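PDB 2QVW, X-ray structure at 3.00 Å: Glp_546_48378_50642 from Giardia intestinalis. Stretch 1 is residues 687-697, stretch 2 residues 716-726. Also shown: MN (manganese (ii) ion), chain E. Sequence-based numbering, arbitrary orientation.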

# COMPACT_ATOMS: atom_id res chain seq x y z
N THR A 687 -21.76 13.73 13.24
CA THR A 687 -22.47 14.83 13.91
C THR A 687 -23.20 14.29 15.13
O THR A 687 -23.70 13.16 15.12
CB THR A 687 -23.47 15.52 12.97
OG1 THR A 687 -24.40 14.56 12.45
CG2 THR A 687 -22.75 16.18 11.81
N ASN A 688 -23.26 15.10 16.19
CA ASN A 688 -23.91 14.69 17.42
C ASN A 688 -25.30 14.13 17.15
O ASN A 688 -25.57 12.97 17.46
CB ASN A 688 -24.02 15.85 18.39
CG ASN A 688 -24.59 15.42 19.74
OD1 ASN A 688 -25.73 14.99 19.83
ND2 ASN A 688 -23.78 15.54 20.78
N SER A 689 -26.16 14.97 16.59
CA SER A 689 -27.52 14.58 16.26
C SER A 689 -27.59 13.14 15.78
O SER A 689 -28.40 12.35 16.26
CB SER A 689 -28.07 15.50 15.18
OG SER A 689 -27.31 15.36 13.99
N VAL A 690 -26.74 12.79 14.82
CA VAL A 690 -26.71 11.43 14.29
C VAL A 690 -26.40 10.44 15.40
O VAL A 690 -27.16 9.50 15.64
CB VAL A 690 -25.66 11.27 13.16
CG1 VAL A 690 -25.63 9.84 12.68
CG2 VAL A 690 -25.99 12.20 12.00
N LEU A 691 -25.27 10.66 16.08
CA LEU A 691 -24.83 9.79 17.16
C LEU A 691 -25.82 9.79 18.32
O LEU A 691 -26.06 8.76 18.95
CB LEU A 691 -23.45 10.25 17.67
CG LEU A 691 -22.34 10.30 16.63
CD1 LEU A 691 -21.08 10.87 17.24
CD2 LEU A 691 -22.07 8.91 16.10
N GLY A 692 -26.41 10.95 18.58
CA GLY A 692 -27.37 11.06 19.66
C GLY A 692 -28.56 10.16 19.48
O GLY A 692 -28.93 9.42 20.39
N ARG A 693 -29.18 10.23 18.30
CA ARG A 693 -30.34 9.40 17.98
C ARG A 693 -30.03 7.94 18.25
O ARG A 693 -30.89 7.20 18.73
CB ARG A 693 -30.72 9.55 16.51
CG ARG A 693 -31.01 10.96 16.04
CD ARG A 693 -31.45 10.89 14.60
NE ARG A 693 -31.96 12.15 14.08
CZ ARG A 693 -32.92 12.24 13.16
NH1 ARG A 693 -33.48 11.14 12.67
NH2 ARG A 693 -33.32 13.43 12.72
N LEU A 694 -28.81 7.53 17.93
CA LEU A 694 -28.38 6.15 18.14
C LEU A 694 -28.50 5.82 19.61
O LEU A 694 -29.06 4.80 19.99
CB LEU A 694 -26.92 5.96 17.70
CG LEU A 694 -26.56 6.18 16.22
CD1 LEU A 694 -25.07 5.97 16.02
CD2 LEU A 694 -27.33 5.22 15.34
N THR A 695 -27.97 6.72 20.44
CA THR A 695 -28.00 6.59 21.89
C THR A 695 -29.41 6.36 22.42
O THR A 695 -29.60 5.75 23.48
CB THR A 695 -27.46 7.86 22.54
OG1 THR A 695 -26.11 8.08 22.10
CG2 THR A 695 -27.49 7.73 24.05
N LYS A 696 -30.40 6.85 21.68
CA LYS A 696 -31.80 6.72 22.06
C LYS A 696 -32.40 5.38 21.67
O LYS A 696 -33.34 4.90 22.30
CB LYS A 696 -32.61 7.84 21.42
CG LYS A 696 -32.16 9.23 21.82
CD LYS A 696 -32.96 10.28 21.08
CE LYS A 696 -32.48 11.68 21.42
NZ LYS A 696 -33.25 12.69 20.64
N ARG A 697 -31.85 4.76 20.63
CA ARG A 697 -32.34 3.47 20.18
C ARG A 697 -32.17 2.39 21.24
O ARG A 697 -32.56 1.24 21.05
CB ARG A 697 -31.62 3.06 18.91
CG ARG A 697 -31.96 3.93 17.73
CD ARG A 697 -31.18 3.51 16.51
NE ARG A 697 -31.44 4.40 15.38
CZ ARG A 697 -30.73 4.39 14.26
NH1 ARG A 697 -29.72 3.54 14.12
NH2 ARG A 697 -31.04 5.23 13.28
N ASP A 716 -32.63 17.08 21.68
CA ASP A 716 -31.57 17.48 20.77
C ASP A 716 -30.29 17.83 21.52
O ASP A 716 -29.34 18.34 20.92
CB ASP A 716 -32.02 18.68 19.93
CG ASP A 716 -32.34 19.90 20.78
OD1 ASP A 716 -33.11 19.76 21.75
OD2 ASP A 716 -31.82 20.99 20.48
N SER A 717 -30.25 17.55 22.81
CA SER A 717 -29.08 17.85 23.63
C SER A 717 -27.81 17.22 23.08
O SER A 717 -27.85 16.34 22.21
CB SER A 717 -29.29 17.38 25.08
OG SER A 717 -28.15 17.68 25.87
N LYS A 718 -26.68 17.66 23.62
CA LYS A 718 -25.37 17.17 23.20
C LYS A 718 -25.06 15.85 23.91
O LYS A 718 -24.69 14.87 23.27
CB LYS A 718 -24.30 18.22 23.54
CG LYS A 718 -24.72 19.63 23.15
CD LYS A 718 -23.56 20.59 23.02
CE LYS A 718 -24.00 21.87 22.31
NZ LYS A 718 -22.86 22.79 22.01
N VAL A 719 -25.24 15.86 25.23
CA VAL A 719 -24.98 14.69 26.07
C VAL A 719 -25.40 13.39 25.42
O VAL A 719 -24.79 12.36 25.65
CB VAL A 719 -25.72 14.80 27.40
CG1 VAL A 719 -25.47 13.56 28.22
CG2 VAL A 719 -25.24 16.03 28.15
N TYR A 720 -26.46 13.45 24.61
CA TYR A 720 -26.95 12.27 23.93
C TYR A 720 -25.90 11.74 22.97
O TYR A 720 -25.57 10.55 23.00
CB TYR A 720 -28.23 12.61 23.18
CG TYR A 720 -29.47 12.57 24.06
CD1 TYR A 720 -30.02 11.36 24.48
CD2 TYR A 720 -30.08 13.75 24.49
CE1 TYR A 720 -31.14 11.32 25.30
CE2 TYR A 720 -31.21 13.72 25.32
CZ TYR A 720 -31.73 12.50 25.71
OH TYR A 720 -32.84 12.46 26.52
N GLY A 721 -25.37 12.61 22.13
CA GLY A 721 -24.37 12.17 21.19
C GLY A 721 -23.07 11.87 21.92
O GLY A 721 -22.39 10.89 21.63
N ASP A 722 -22.76 12.73 22.88
CA ASP A 722 -21.54 12.63 23.68
C ASP A 722 -21.43 11.37 24.54
O ASP A 722 -20.34 10.85 24.74
CB ASP A 722 -21.39 13.88 24.55
CG ASP A 722 -21.01 15.11 23.73
OD1 ASP A 722 -21.69 15.40 22.72
OD2 ASP A 722 -20.04 15.80 24.11
N THR A 723 -22.54 10.89 25.07
CA THR A 723 -22.47 9.68 25.88
C THR A 723 -22.25 8.48 24.96
O THR A 723 -21.62 7.50 25.35
CB THR A 723 -23.76 9.45 26.69
OG1 THR A 723 -24.88 9.37 25.80
CG2 THR A 723 -23.97 10.58 27.69
N PHE A 724 -22.76 8.56 23.73
CA PHE A 724 -22.57 7.47 22.79
C PHE A 724 -21.08 7.24 22.60
O PHE A 724 -20.60 6.12 22.71
CB PHE A 724 -23.20 7.80 21.44
CG PHE A 724 -23.03 6.71 20.41
CD1 PHE A 724 -23.90 5.62 20.37
CD2 PHE A 724 -21.95 6.75 19.52
CE1 PHE A 724 -23.71 4.59 19.45
CE2 PHE A 724 -21.75 5.72 18.59
CZ PHE A 724 -22.62 4.64 18.55
N GLU A 725 -20.34 8.31 22.32
CA GLU A 725 -18.90 8.22 22.13
C GLU A 725 -18.28 7.66 23.40
O GLU A 725 -17.29 6.93 23.34
CB GLU A 725 -18.29 9.60 21.87
CG GLU A 725 -18.85 10.35 20.69
CD GLU A 725 -18.21 11.72 20.55
OE1 GLU A 725 -18.18 12.47 21.55
OE2 GLU A 725 -17.75 12.05 19.45
N ALA A 726 -18.86 8.03 24.54
CA ALA A 726 -18.39 7.55 25.82
C ALA A 726 -18.56 6.03 25.84
O ALA A 726 -17.67 5.29 26.25
CB ALA A 726 -19.20 8.18 26.94
MN MN E . -19.18 14.78 21.19

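Helices 688-696 and 718-726 cross at 75°, their axes approaching to 7.0 Å, with a glycine from each helix at the close approach: Gly-692 CA and Gly-721 CA lie 3.5 Å apart. Along stretch 2, contact begins in earnest at Lys-718, whose carbonyl O accepts a nearly straight hydrogen bond from Asn-688 ND2 (2.7 Å). Tyr-720 follows with two roles. Its backbone O accepts a hydrogen bond from Thr-695 OG1 (2.7 Å), while one face of its ring carries the aliphatic end of Lys-696, with CE 4.0 Å from the Tyr-720 ring centroid in a CH-pi contact; the ammonium is farther off, adding at most a weak attraction. Gly-721 leaves room for Asn-688: an ideal CB would sit 2.3 Å from Asn-688 CG, a clash. The space is used instead by the Asn-688 amide, whose OD1 takes a weak hydrogen bond from Gly-721 N (3.3 Å), so that the amide's O and N both bond to stretch 2 backbone. Asp-722 OD1 comes within 2.9 Å of Asn-688 ND2. Phe-724 points toward stretch 1 and makes the apolar side-chain contacts with two leucines: Leu-694 CD1 lies over one ring face, 3.8 Å from Phe-724 CZ, and Leu-691 CD2 packs 4.0 Å from Phe-724 CD2. Finally, Glu-725 CG touches Leu-691 CD1 (4.1 Å), while Glu-725 OE1 binds MN at 2.5 Å.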